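Nitroreductase (Desulfitobacterium hafniense, PDB 3PXV) binds flavin mononucleotide and, as a member of the nitroreductase family, probably acts as an FMN-dependent oxidoreductase. Local coordinates at residues L116-T119 against I120-A124; A33-A36 against I37-P40; C134-T137 against G138-F141; M23-D26 against E27-Q30; P100-P103 against T104-G107. One frame throughout, in Å; residues are numbered along the deposited sequence.

Contact 1: L116-T119 against I120-A124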
loop_
_atom_site.group_PDB
_atom_site.type_symbol
_atom_site.label_atom_id
_atom_site.label_comp_id
_atom_site.label_asym_id
_atom_site.label_seq_id
_atom_site.Cartn_x
_atom_site.Cartn_y
_atom_site.Cartn_z
ATOM N N LEU B 116 2.329 -3.775 -0.054
ATOM C CA LEU B 116 2.519 -5.072 -0.659
ATOM C C LEU B 116 1.233 -5.590 -1.333
ATOM O O LEU B 116 1.299 -6.171 -2.435
ATOM C CB LEU B 116 3.065 -6.037 0.374
ATOM C CG LEU B 116 3.371 -7.497 0.008
ATOM C CD1 LEU B 116 4.469 -8.026 0.889
ATOM C CD2 LEU B 116 2.096 -8.365 0.112
ATOM N N CYS B 117 0.074 -5.381 -0.695
ATOM C CA CYS B 117 -1.173 -5.870 -1.274
ATOM C C CYS B 117 -1.466 -5.201 -2.599
ATOM O O CYS B 117 -1.941 -5.856 -3.510
ATOM C CB CYS B 117 -2.340 -5.786 -0.289
ATOM S SG CYS B 117 -2.114 -7.037 1.024
ATOM N N GLN B 118 -1.163 -3.906 -2.718
ATOM C CA GLN B 118 -1.344 -3.185 -3.994
ATOM C C GLN B 118 -0.356 -3.736 -5.020
ATOM O O GLN B 118 -0.706 -3.918 -6.179
ATOM C CB GLN B 118 -1.204 -1.662 -3.824
ATOM C CG GLN B 118 -1.328 -0.835 -5.093
ATOM C CD GLN B 118 -2.683 -0.911 -5.791
ATOM O OE1 GLN B 118 -3.475 -1.782 -5.519
ATOM N NE2 GLN B 118 -2.937 0.007 -6.716
ATOM N N THR B 119 0.869 -4.034 -4.606
ATOM C CA THR B 119 1.834 -4.602 -5.551
ATOM C C THR B 119 1.302 -5.929 -6.115
ATOM O O THR B 119 1.390 -6.193 -7.324
ATOM C CB THR B 119 3.160 -4.808 -4.903
ATOM O OG1 THR B 119 3.602 -3.560 -4.362
ATOM C CG2 THR B 119 4.175 -5.338 -5.920
ATOM N N ILE B 120 0.707 -6.746 -5.247
ATOM C CA ILE B 120 0.074 -7.982 -5.689
ATOM C C ILE B 120 -1.044 -7.683 -6.705
ATOM O O ILE B 120 -1.070 -8.257 -7.805
ATOM C CB ILE B 120 -0.560 -8.781 -4.506
ATOM C CG1 ILE B 120 0.529 -9.271 -3.551
ATOM C CG2 ILE B 120 -1.414 -9.934 -5.062
ATOM C CD1 ILE B 120 0.048 -10.039 -2.339
ATOM N N ALA B 121 -1.956 -6.781 -6.338
ATOM C CA ALA B 121 -3.118 -6.513 -7.177
ATOM C C ALA B 121 -2.695 -6.013 -8.547
ATOM O O ALA B 121 -3.233 -6.464 -9.568
ATOM C CB ALA B 121 -4.096 -5.523 -6.491
ATOM N N LEU B 122 -1.722 -5.106 -8.583
ATOM C CA LEU B 122 -1.257 -4.582 -9.870
ATOM C C LEU B 122 -0.548 -5.668 -10.670
ATOM O O LEU B 122 -0.770 -5.808 -11.887
ATOM C CB LEU B 122 -0.384 -3.317 -9.703
ATOM C CG LEU B 122 -1.124 -2.115 -9.110
ATOM C CD1 LEU B 122 -0.221 -0.909 -9.044
ATOM C CD2 LEU B 122 -2.384 -1.766 -9.898
ATOM N N ALA B 123 0.288 -6.463 -10.002
ATOM C CA ALA B 123 0.965 -7.565 -10.714
ATOM C C ALA B 123 -0.061 -8.553 -11.295
ATOM O O ALA B 123 0.045 -8.968 -12.435
ATOM C CB ALA B 123 1.982 -8.269 -9.813
ATOM N N ALA B 124 -1.076 -8.897 -10.518
ATOM C CA ALA B 124 -2.089 -9.839 -10.982
ATOM C C ALA B 124 -2.841 -9.263 -12.180
ATOM O O ALA B 124 -3.085 -9.951 -13.192
ATOM C CB ALA B 124 -3.049 -10.167 -9.858
#

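Contact 2: A33-A36 against I37-P40. With FMN (flavin mononucleotide), chain E.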
loop_
_atom_site.group_PDB
_atom_site.type_symbol
_atom_site.label_atom_id
_atom_site.label_comp_id
_atom_site.label_asym_id
_atom_site.label_seq_id
_atom_site.Cartn_x
_atom_site.Cartn_y
_atom_site.Cartn_z
ATOM N N ALA B 33 3.802 -13.537 -6.590
ATOM C CA ALA B 33 4.404 -13.524 -5.255
ATOM C C ALA B 33 5.826 -12.933 -5.317
ATOM O O ALA B 33 6.282 -12.364 -4.347
ATOM C CB ALA B 33 4.411 -14.906 -4.638
ATOM N N GLU B 34 6.511 -13.056 -6.457
ATOM C CA GLU B 34 7.861 -12.498 -6.605
ATOM C C GLU B 34 7.704 -10.995 -6.629
ATOM O O GLU B 34 8.504 -10.275 -6.083
ATOM C CB GLU B 34 8.554 -13.004 -7.883
ATOM C CG GLU B 34 9.815 -12.219 -8.386
ATOM C CD GLU B 34 11.066 -12.304 -7.486
ATOM O OE1 GLU B 34 11.092 -13.085 -6.523
ATOM O OE2 GLU B 34 12.044 -11.582 -7.762
ATOM N N ALA B 35 6.628 -10.515 -7.253
ATOM C CA ALA B 35 6.365 -9.088 -7.331
ATOM C C ALA B 35 6.086 -8.549 -5.926
ATOM O O ALA B 35 6.592 -7.497 -5.543
ATOM C CB ALA B 35 5.195 -8.816 -8.273
ATOM N N ALA B 36 5.320 -9.294 -5.141
ATOM C CA ALA B 36 4.980 -8.863 -3.787
ATOM C C ALA B 36 6.227 -8.621 -2.920
ATOM O O ALA B 36 6.354 -7.591 -2.268
ATOM C CB ALA B 36 4.040 -9.886 -3.123
ATOM N N ILE B 37 7.179 -9.542 -2.964
ATOM C CA ILE B 37 8.373 -9.407 -2.140
ATOM C C ILE B 37 9.288 -8.275 -2.619
ATOM O O ILE B 37 10.251 -7.925 -1.944
ATOM C CB ILE B 37 9.127 -10.764 -1.949
ATOM C CG1 ILE B 37 9.665 -11.351 -3.258
ATOM C CG2 ILE B 37 8.201 -11.792 -1.272
ATOM C CD1 ILE B 37 10.773 -12.389 -3.015
ATOM N N GLN B 38 8.975 -7.690 -3.770
ATOM C CA GLN B 38 9.733 -6.543 -4.282
ATOM C C GLN B 38 9.124 -5.229 -3.757
ATOM O O GLN B 38 9.603 -4.124 -4.069
ATOM C CB GLN B 38 9.796 -6.565 -5.820
ATOM C CG GLN B 38 10.597 -7.742 -6.389
ATOM C CD GLN B 38 10.338 -8.047 -7.869
ATOM O OE1 GLN B 38 9.293 -7.706 -8.434
ATOM N NE2 GLN B 38 11.291 -8.745 -8.489
ATOM N N ALA B 39 8.077 -5.361 -2.946
ATOM C CA ALA B 39 7.442 -4.204 -2.333
ATOM C C ALA B 39 8.404 -3.527 -1.355
ATOM O O ALA B 39 9.144 -4.193 -0.642
ATOM C CB ALA B 39 6.153 -4.630 -1.592
ATOM N N PRO B 40 8.410 -2.197 -1.328
ATOM C CA PRO B 40 9.239 -1.551 -0.331
ATOM C C PRO B 40 8.552 -1.571 1.034
ATOM O O PRO B 40 7.332 -1.684 1.116
ATOM C CB PRO B 40 9.352 -0.112 -0.837
ATOM C CG PRO B 40 8.126 0.101 -1.646
ATOM C CD PRO B 40 7.788 -1.231 -2.254
HETATM N N1 FMN E . 13.505 6.102 3.455
HETATM C C2 FMN E . 14.054 7.313 3.862
HETATM O O2 FMN E . 15.203 7.624 3.504
HETATM N N3 FMN E . 13.304 8.166 4.663
HETATM C C4 FMN E . 12.020 7.785 5.053
HETATM O O4 FMN E . 11.378 8.569 5.769
HETATM C C4A FMN E . 11.471 6.539 4.632
HETATM N N5 FMN E . 10.196 6.126 4.989
HETATM C C5A FMN E . 9.598 5.037 4.352
HETATM C C6 FMN E . 8.234 4.784 4.533
HETATM C C7 FMN E . 7.593 3.709 3.909
HETATM C C7M FMN E . 6.129 3.456 4.111
HETATM C C8 FMN E . 8.344 2.886 3.103
HETATM C C8M FMN E . 7.708 1.735 2.415
HETATM C C9 FMN E . 9.713 3.130 2.914
HETATM C C9A FMN E . 10.361 4.201 3.526
HETATM N N10 FMN E . 11.746 4.470 3.371
HETATM C C10 FMN E . 12.245 5.699 3.820
HETATM C "C1'" FMN E . 12.590 3.718 2.394
HETATM C "C2'" FMN E . 12.930 2.296 2.818
HETATM O "O2'" FMN E . 14.156 2.307 3.510
HETATM C "C3'" FMN E . 13.068 1.390 1.573
HETATM O "O3'" FMN E . 11.807 1.123 0.964
HETATM C "C4'" FMN E . 13.732 0.068 1.930
HETATM O "O4'" FMN E . 15.047 0.319 2.392
HETATM C "C5'" FMN E . 13.724 -0.914 0.750
HETATM O "O5'" FMN E . 14.590 -0.430 -0.243
HETATM P P FMN E . 14.083 -0.143 -1.694
HETATM O O1P FMN E . 15.224 0.637 -2.309
HETATM O O2P FMN E . 12.896 0.785 -1.695
HETATM O O3P FMN E . 13.833 -1.473 -2.383
#

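Contact 3: C134-T137 against G138-F141. With FMN (flavin mononucleotide), chain F.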
loop_
_atom_site.group_PDB
_atom_site.type_symbol
_atom_site.label_atom_id
_atom_site.label_comp_id
_atom_site.label_asym_id
_atom_site.label_seq_id
_atom_site.Cartn_x
_atom_site.Cartn_y
_atom_site.Cartn_z
ATOM N N CYS B 134 -9.175 -8.387 0.342
ATOM C CA CYS B 134 -10.252 -8.875 1.158
ATOM C C CYS B 134 -9.822 -8.871 2.581
ATOM O O CYS B 134 -9.049 -9.699 2.995
ATOM C CB CYS B 134 -10.645 -10.258 0.703
ATOM S SG CYS B 134 -11.942 -10.976 1.620
ATOM N N GLY B 135 -10.331 -7.913 3.333
ATOM C CA GLY B 135 -10.039 -7.809 4.752
ATOM C C GLY B 135 -10.877 -8.793 5.543
ATOM O O GLY B 135 -10.565 -9.071 6.717
ATOM N N TYR B 136 -11.935 -9.309 4.899
ATOM C CA TYR B 136 -12.858 -10.242 5.545
ATOM C C TYR B 136 -12.240 -11.607 5.842
ATOM O O TYR B 136 -12.710 -12.310 6.732
ATOM C CB TYR B 136 -14.200 -10.380 4.791
ATOM C CG TYR B 136 -15.239 -9.302 5.078
ATOM C CD1 TYR B 136 -15.381 -8.728 6.341
ATOM C CD2 TYR B 136 -16.160 -8.939 4.106
ATOM C CE1 TYR B 136 -16.358 -7.777 6.593
ATOM C CE2 TYR B 136 -17.145 -8.007 4.351
ATOM C CZ TYR B 136 -17.252 -7.432 5.593
ATOM O OH TYR B 136 -18.243 -6.502 5.805
ATOM N N THR B 137 -11.177 -11.975 5.132
ATOM C CA THR B 137 -10.470 -13.217 5.457
ATOM C C THR B 137 -10.093 -13.148 6.936
ATOM O O THR B 137 -9.997 -14.179 7.599
ATOM C CB THR B 137 -9.151 -13.375 4.660
ATOM O OG1 THR B 137 -9.398 -13.165 3.272
ATOM C CG2 THR B 137 -8.525 -14.753 4.892
ATOM N N GLY B 138 -9.862 -11.923 7.429
ATOM C CA GLY B 138 -9.508 -11.680 8.819
ATOM C C GLY B 138 -10.507 -12.161 9.860
ATOM O O GLY B 138 -10.159 -12.347 11.017
ATOM N N LEU B 139 -11.753 -12.341 9.445
ATOM C CA LEU B 139 -12.811 -12.793 10.335
ATOM C C LEU B 139 -12.608 -14.252 10.786
ATOM O O LEU B 139 -13.145 -14.673 11.802
ATOM C CB LEU B 139 -14.179 -12.612 9.669
ATOM C CG LEU B 139 -14.655 -11.188 9.418
ATOM C CD1 LEU B 139 -15.965 -11.164 8.575
ATOM C CD2 LEU B 139 -14.849 -10.462 10.738
ATOM N N ALA B 140 -11.790 -15.009 10.056
ATOM C CA ALA B 140 -11.489 -16.389 10.427
ATOM C C ALA B 140 -10.736 -16.468 11.766
ATOM O O ALA B 140 -10.778 -17.488 12.435
ATOM C CB ALA B 140 -10.686 -17.049 9.334
ATOM N N PHE B 141 -10.075 -15.385 12.151
ATOM C CA PHE B 141 -9.262 -15.338 13.362
ATOM C C PHE B 141 -9.905 -14.562 14.487
ATOM O O PHE B 141 -9.440 -14.611 15.615
ATOM C CB PHE B 141 -7.960 -14.598 13.055
ATOM C CG PHE B 141 -7.165 -15.193 11.927
ATOM C CD1 PHE B 141 -7.436 -14.861 10.626
ATOM C CD2 PHE B 141 -6.125 -16.071 12.182
ATOM C CE1 PHE B 141 -6.715 -15.395 9.605
ATOM C CE2 PHE B 141 -5.412 -16.606 11.159
ATOM C CZ PHE B 141 -5.713 -16.268 9.867
HETATM N N1 FMN F . -14.182 -5.667 -0.957
HETATM C C2 FMN F . -14.940 -6.750 -0.554
HETATM O O2 FMN F . -15.887 -7.167 -1.218
HETATM N N3 FMN F . -14.634 -7.383 0.618
HETATM C C4 FMN F . -13.595 -6.966 1.413
HETATM O O4 FMN F . -13.385 -7.576 2.451
HETATM C C4A FMN F . -12.828 -5.873 1.005
HETATM N N5 FMN F . -11.779 -5.420 1.754
HETATM C C5A FMN F . -10.884 -4.526 1.222
HETATM C C6 FMN F . -9.684 -4.277 1.894
HETATM C C7 FMN F . -8.754 -3.383 1.382
HETATM C C7M FMN F . -7.494 -3.156 2.127
HETATM C C8 FMN F . -9.032 -2.725 0.194
HETATM C C8M FMN F . -8.078 -1.755 -0.404
HETATM C C9 FMN F . -10.229 -2.971 -0.486
HETATM C C9A FMN F . -11.172 -3.882 0.030
HETATM N N10 FMN F . -12.373 -4.147 -0.606
HETATM C C10 FMN F . -13.130 -5.224 -0.192
HETATM C "C1'" FMN F . -12.532 -3.702 -2.030
HETATM C "C2'" FMN F . -13.046 -2.272 -2.062
HETATM O "O2'" FMN F . -14.436 -2.296 -1.805
HETATM C "C3'" FMN F . -12.721 -1.650 -3.417
HETATM O "O3'" FMN F . -11.326 -1.590 -3.624
HETATM C "C4'" FMN F . -13.278 -0.239 -3.493
HETATM O "O4'" FMN F . -14.666 -0.355 -3.404
HETATM C "C5'" FMN F . -12.893 0.478 -4.787
HETATM O "O5'" FMN F . -13.334 -0.269 -5.905
HETATM P P FMN F . -12.289 -0.878 -6.960
HETATM O O1P FMN F . -13.071 -1.747 -7.892
HETATM O O2P FMN F . -11.198 -1.732 -6.286
HETATM O O3P FMN F . -11.731 0.312 -7.667
#

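Contact 4: M23-D26 against E27-Q30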
loop_
_atom_site.group_PDB
_atom_site.type_symbol
_atom_site.label_atom_id
_atom_site.label_comp_id
_atom_site.label_asym_id
_atom_site.label_seq_id
_atom_site.Cartn_x
_atom_site.Cartn_y
_atom_site.Cartn_z
HETATM N N MSE B 23 -8.118 -22.412 -11.508
HETATM C CA MSE B 23 -6.930 -22.043 -10.781
HETATM C C MSE B 23 -5.924 -21.363 -11.715
HETATM O O MSE B 23 -5.666 -21.863 -12.828
HETATM C CB MSE B 23 -6.285 -23.325 -10.213
HETATM C CG MSE B 23 -5.043 -23.126 -9.330
HETATM SE SE MSE B 23 -5.480 -22.268 -7.625
HETATM C CE MSE B 23 -6.443 -23.684 -6.707
ATOM N N PRO B 24 -5.366 -20.214 -11.290
ATOM C CA PRO B 24 -4.283 -19.616 -12.066
ATOM C C PRO B 24 -3.086 -20.558 -12.039
ATOM O O PRO B 24 -2.913 -21.299 -11.081
ATOM C CB PRO B 24 -3.957 -18.328 -11.311
ATOM C CG PRO B 24 -5.186 -18.022 -10.537
ATOM C CD PRO B 24 -5.816 -19.338 -10.202
ATOM N N SER B 25 -2.284 -20.549 -13.089
ATOM C CA SER B 25 -1.115 -21.427 -13.150
ATOM C C SER B 25 -0.056 -21.049 -12.104
ATOM O O SER B 25 0.003 -19.908 -11.650
ATOM C CB SER B 25 -0.501 -21.400 -14.564
ATOM O OG SER B 25 -0.041 -20.104 -14.931
ATOM N N ASP B 26 0.767 -22.018 -11.718
ATOM C CA ASP B 26 1.865 -21.786 -10.778
ATOM C C ASP B 26 2.814 -20.746 -11.334
ATOM O O ASP B 26 3.366 -19.950 -10.587
ATOM C CB ASP B 26 2.630 -23.077 -10.525
ATOM C CG ASP B 26 1.809 -24.105 -9.745
ATOM O OD1 ASP B 26 0.957 -23.694 -8.914
ATOM O OD2 ASP B 26 2.042 -25.319 -9.943
ATOM N N GLU B 27 3.006 -20.770 -12.649
ATOM C CA GLU B 27 3.853 -19.799 -13.347
ATOM C C GLU B 27 3.394 -18.383 -12.968
ATOM O O GLU B 27 4.190 -17.546 -12.552
ATOM C CB GLU B 27 3.746 -20.014 -14.872
ATOM C CG GLU B 27 4.820 -19.335 -15.739
ATOM C CD GLU B 27 4.586 -19.539 -17.246
ATOM O OE1 GLU B 27 3.424 -19.424 -17.696
ATOM O OE2 GLU B 27 5.561 -19.808 -17.980
ATOM N N LEU B 28 2.089 -18.131 -13.086
ATOM C CA LEU B 28 1.523 -16.817 -12.759
ATOM C C LEU B 28 1.508 -16.519 -11.248
ATOM O O LEU B 28 1.799 -15.411 -10.844
ATOM C CB LEU B 28 0.109 -16.674 -13.341
ATOM C CG LEU B 28 -0.023 -16.749 -14.867
ATOM C CD1 LEU B 28 -1.467 -16.868 -15.265
ATOM C CD2 LEU B 28 0.634 -15.562 -15.559
ATOM N N LEU B 29 1.138 -17.495 -10.426
ATOM C CA LEU B 29 1.128 -17.311 -8.993
ATOM C C LEU B 29 2.521 -16.932 -8.499
ATOM O O LEU B 29 2.653 -16.080 -7.625
ATOM C CB LEU B 29 0.653 -18.568 -8.257
ATOM C CG LEU B 29 -0.817 -18.951 -8.384
ATOM C CD1 LEU B 29 -1.085 -20.278 -7.645
ATOM C CD2 LEU B 29 -1.739 -17.830 -7.882
ATOM N N GLN B 30 3.547 -17.558 -9.061
ATOM C CA GLN B 30 4.933 -17.281 -8.695
ATOM C C GLN B 30 5.348 -15.866 -9.095
ATOM O O GLN B 30 5.985 -15.182 -8.306
ATOM C CB GLN B 30 5.879 -18.324 -9.323
ATOM C CG GLN B 30 7.340 -18.174 -8.958
ATOM C CD GLN B 30 7.603 -18.200 -7.447
ATOM O OE1 GLN B 30 6.852 -18.810 -6.670
ATOM N NE2 GLN B 30 8.693 -17.544 -7.031
#

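Contact 5: P100-P103 against T104-G107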
loop_
_atom_site.group_PDB
_atom_site.type_symbol
_atom_site.label_atom_id
_atom_site.label_comp_id
_atom_site.label_asym_id
_atom_site.label_seq_id
_atom_site.Cartn_x
_atom_site.Cartn_y
_atom_site.Cartn_z
ATOM N N PRO B 100 0.194 -11.996 6.478
ATOM C CA PRO B 100 0.213 -11.761 7.907
ATOM C C PRO B 100 1.257 -10.694 8.247
ATOM O O PRO B 100 2.171 -10.443 7.470
ATOM C CB PRO B 100 0.638 -13.124 8.466
ATOM C CG PRO B 100 1.522 -13.657 7.421
ATOM C CD PRO B 100 0.831 -13.280 6.140
ATOM N N ILE B 101 1.134 -10.081 9.407
ATOM C CA ILE B 101 2.052 -9.014 9.763
ATOM C C ILE B 101 2.441 -9.092 11.230
ATOM O O ILE B 101 1.747 -9.727 12.038
ATOM C CB ILE B 101 1.461 -7.598 9.435
ATOM C CG1 ILE B 101 0.191 -7.307 10.222
ATOM C CG2 ILE B 101 1.147 -7.417 7.961
ATOM C CD1 ILE B 101 -0.169 -5.818 10.155
ATOM N N ASP B 102 3.570 -8.460 11.555
ATOM C CA ASP B 102 4.068 -8.385 12.920
ATOM C C ASP B 102 3.296 -7.227 13.559
ATOM O O ASP B 102 3.410 -6.104 13.110
ATOM C CB ASP B 102 5.575 -8.115 12.910
ATOM C CG ASP B 102 6.216 -8.153 14.314
ATOM O OD1 ASP B 102 5.500 -8.178 15.325
ATOM O OD2 ASP B 102 7.464 -8.167 14.389
ATOM N N PRO B 103 2.468 -7.501 14.568
ATOM C CA PRO B 103 1.718 -6.416 15.196
ATOM C C PRO B 103 2.521 -5.492 16.133
ATOM O O PRO B 103 2.011 -4.445 16.503
ATOM C CB PRO B 103 0.655 -7.170 16.009
ATOM C CG PRO B 103 1.268 -8.467 16.316
ATOM C CD PRO B 103 2.096 -8.816 15.124
ATOM N N THR B 104 3.739 -5.883 16.527
ATOM C CA THR B 104 4.580 -5.064 17.426
ATOM C C THR B 104 5.304 -3.986 16.623
ATOM O O THR B 104 6.144 -3.262 17.153
ATOM C CB THR B 104 5.653 -5.906 18.191
ATOM O OG1 THR B 104 6.676 -6.329 17.282
ATOM C CG2 THR B 104 5.021 -7.131 18.911
ATOM N N GLN B 105 5.022 -3.951 15.325
ATOM C CA GLN B 105 5.546 -2.947 14.412
ATOM C C GLN B 105 4.430 -1.890 14.168
ATOM O O GLN B 105 4.569 -1.013 13.328
ATOM C CB GLN B 105 5.990 -3.611 13.086
ATOM C CG GLN B 105 7.137 -4.625 13.191
ATOM C CD GLN B 105 8.513 -4.002 13.504
ATOM O OE1 GLN B 105 8.729 -2.793 13.339
ATOM N NE2 GLN B 105 9.451 -4.844 13.949
ATOM N N TYR B 106 3.314 -2.038 14.886
ATOM C CA TYR B 106 2.186 -1.097 14.896
ATOM C C TYR B 106 1.779 -0.525 13.512
ATOM O O TYR B 106 1.656 -1.277 12.553
ATOM C CB TYR B 106 2.472 -0.004 15.959
ATOM C CG TYR B 106 2.821 -0.592 17.332
ATOM C CD1 TYR B 106 1.820 -1.079 18.187
ATOM C CD2 TYR B 106 4.150 -0.699 17.752
ATOM C CE1 TYR B 106 2.133 -1.647 19.422
ATOM C CE2 TYR B 106 4.474 -1.264 18.990
ATOM C CZ TYR B 106 3.462 -1.736 19.820
ATOM O OH TYR B 106 3.784 -2.286 21.048
ATOM N N GLY B 107 1.565 0.787 13.425
ATOM C CA GLY B 107 1.140 1.443 12.192
ATOM C C GLY B 107 2.068 1.267 11.020
ATOM O O GLY B 107 1.621 1.085 9.894
#

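Contact 1: L116-T119 against I120-A124
Gln118 and Leu122, one turn apart on a helix, illustrate how a buried amide can be laid across an apolar neighbour. From CB the glutamine chain sets out with CG anti to the backbone N (chi1 178°) and then bends at chi2, which returns its amide to the following turn. Gln118 CG stands 4.1 Å from Leu122 CD1, and Gln118 CD comes to 3.9 Å from Leu122 CG. At the fork the two atoms part company: Gln118 OE1 faces the methyl group of Ala121, 3.9 Å from its CB, whereas Gln118 NE2 rests against the leucine branch point, 3.7 Å from Leu122 CG. The buried OE1 has no hydrogen-bond partner in the model; NE2 makes a weak hydrogen bond with Thr119 OG1 of the second subunit. The setting is the long helix 106-126 at the interface of the flavin-binding dimer, where Leu122 also meets Leu122 of the second subunit. With an alanine for Gln118, the Thr119 hydroxyl across the interface, which also bonds Ile115 O of its own preceding turn, would probably lose its weaker, inter-subunit partner and Leu122 one flank of its packing. Beneath the side chains, Leu122 N donates almost straight to Gln118 O (2.9 Å, 170°). Away from the amide the side-chain contacts are apolar: Leu116 CD2 touches Ile120 CD1 at 3.6 Å, and Ile120 packs onward against Ile32 and Ala36 of helix 26-36.

Contact 2: A33-A36 against I37-P40
Three torsions arrange the side chains of Glu34, Ile37 and Gln38 where the helix 26-36 runs out. Ile37 places CG1 between its backbone N and carbonyl carbon (chi1 63°), and this lays the branch against the preceding turn, with Ile37 CG1 only 3.2 Å from Glu34 O. Gln38 instead keeps CG beside its own N (chi1 -66°) and runs extended back along the helix. Its CG passes 3.3 Å from Glu34 O, and Gln38 OE1 lies 3.4 Å from Ala35 CA. Glu34, bent at chi2, brings its carboxylate up to the same amide with the two planes steeply turned, 73° apart; the glutamate was modelled in two conformers, which leaves this approach doubtful. The backbone records the change of structure. Ile37 N still makes a helical bond to Ala33 O, a long one at 3.3 Å. The next two amides reach back by three residues only: Gln38 N to Ala35 O (3.0 Å) and Ala39 N to Ala36 O (2.9 Å), both donors standing above the carbonyl planes. The second of these closes a type I turn from Ala36 to Ala39. Within the turn, Ile37 O accepts from His178 NE2 of the second subunit; beyond it, Pro40 brings its CB to 3.3 Å from O3' of the flavin mononucleotide. That flavin is hydrogen-bonded by Ser15, Arg17 and Tyr91 of the second subunit, among others, so this helix end delivers a loop into a cofactor pocket built by both chains, the shared interfacial site characteristic of nitroreductase-family dimers.

Contact 3: C134-T137 against G138-F141
Tyr136 and Leu139 lie side by side and point the same way, the closest side-chain pairing of a short winding that leaves strand 130-133. Tyr136 CD1 meets Leu139 CD1 at 3.4 Å, the methyl group approaching the ring obliquely. Below them the backbone is wound tightly: Leu139 N donates to Tyr136 O (2.9 Å, 162°) and Ala140 N to Thr137 O (3.2 Å), each donor lifted well out of the carbonyl plane. Gly138 belongs to this dense part, since a CB there would run into Gly135 O. The turn is of 3-10 type, and its first amides face the cofactor. Gly135 N and Tyr136 N both give weak hydrogen bonds to O4 of the flavin mononucleotide, at 3.2 Å and 3.3 Å respectively, while Tyr136 CD2 comes to 3.5 Å from the same O4. Two N-H groups converging on one carbonyl oxygen would be expected to draw electron density toward that end of the flavin ring. The inward side is well filled: Thr137 and Ala140 are buried against Met62 of helix 56-72, and the Thr137 hydroxyl is tied to Ser165 OG. The Tyr136-Leu139 pair forms the solvent-facing side: it packs closely, yet both residues are partly exposed, and Leu139 also leans on Leu70. Loose by comparison is the contact of Phe141, whose ring offers its edge to Thr137 O with Phe141 CD1 4.0 Å away, while the same ring meets that of Phe156 with the two planes nearly parallel, about 15° apart.

Contact 4: M23-D26 against E27-Q30
Leu29 N donates to Ser25 O, 2.9 Å away and nearly straight at 169°, and Gln30 N donates to Asp26 O at 2.8 Å; these are the opening bonds of the helix 26-36. Ser25 is its N-cap. The side chain holds OG between the backbone N and the carbonyl carbon (chi1 62°), which turns the hydroxyl to the start of the helix, and there OG accepts a weak capping bond from Leu28 N (3.4 Å). The same oxygen also sits beside the leucine side chain, with Ser25 OG 3.4 Å from Leu28 CG. Just before the cap, Pro24 CB touches Leu29 CD2 at 4.1 Å, the pairing across the helix start known as a hydrophobic staple, here a light one. Leu29 and Pro24 both continue inward onto Cys95 of strand 95-101. Asp26 sends its carboxylate outward to a salt bridge with Lys54, and the amide oxygen of Gln30 bonds Tyr187 OH of the second subunit. The chemistry is that of a classic helix beginning: a hydroxyl offers an acceptor, through a weak bond, to an amide of the first turn, and the acidic Asp26 and Glu27 would probably interact favourably with the positive end of the helix dipole.

Contact 5: P100-P103 against T104-G107
Asp102 and Thr104 meet with the carboxylate turned so that one oxygen takes two bonds on one face. The aspartate places CG anti to its own N (chi1 -174°), while the threonine hydroxyl sits between its N and carbonyl carbon (chi1 72°), bringing hydroxyl and amide of one residue to the same acceptor. Thr104 OG1 donates to Asp102 OD1 at 2.9 Å, and Thr104 N donates to Asp102 OD1 at 3.1 Å; both stand above the carboxylate plane rather than within it. The backbone part of this grip is an Asx turn, to which Gln105 N adds a weak bond to Asp102 O. Gln105 crosses the carboxylate with its aliphatic part, Gln105 CG being 3.8 Å from Asp102 OD2, and its amide plane is turned 78° from the carboxylate. A leucine in place of Asp102 is likely to leave the hydroxyl and amide of Thr104 without their common acceptor and the turn freer to move. Farther on, Tyr106 N bonds Pro103 O (3.2 Å), and that same oxygen lies over one face of the Tyr106 ring, offset toward the rim. The turn joins strand 95-101 to helix 106-126: Ile101 is still backbone hydrogen-bonded to Ala161 of strand 161-169 and packs on Leu110 and Cys113 of the helix, while Gln105 reaches the loop at Arg45 and Ala47.

In the fold
Contacts 1 and 2 form the buried heart of the set: helices 106-126 and 26-36 meet there through small and branched apolar side chains, with the second subunit close to both. Contact 4, partly buried with Pro24 and Leu29 inside and Asp26 and Glu27 exposed, opens the helix that contact 2 closes, so one helix has a serine-capped start and an unwinding end. Contact 5 heads the helix that carries contact 1, yet at the surface, where a carboxylate does the holding in place of methyl groups. Contact 3, across the chain's centre from contacts 1, 2 and 4, is partly buried. Contacts 2 and 3 touch different flavins, the first at its ribityl chain, the second at its ring.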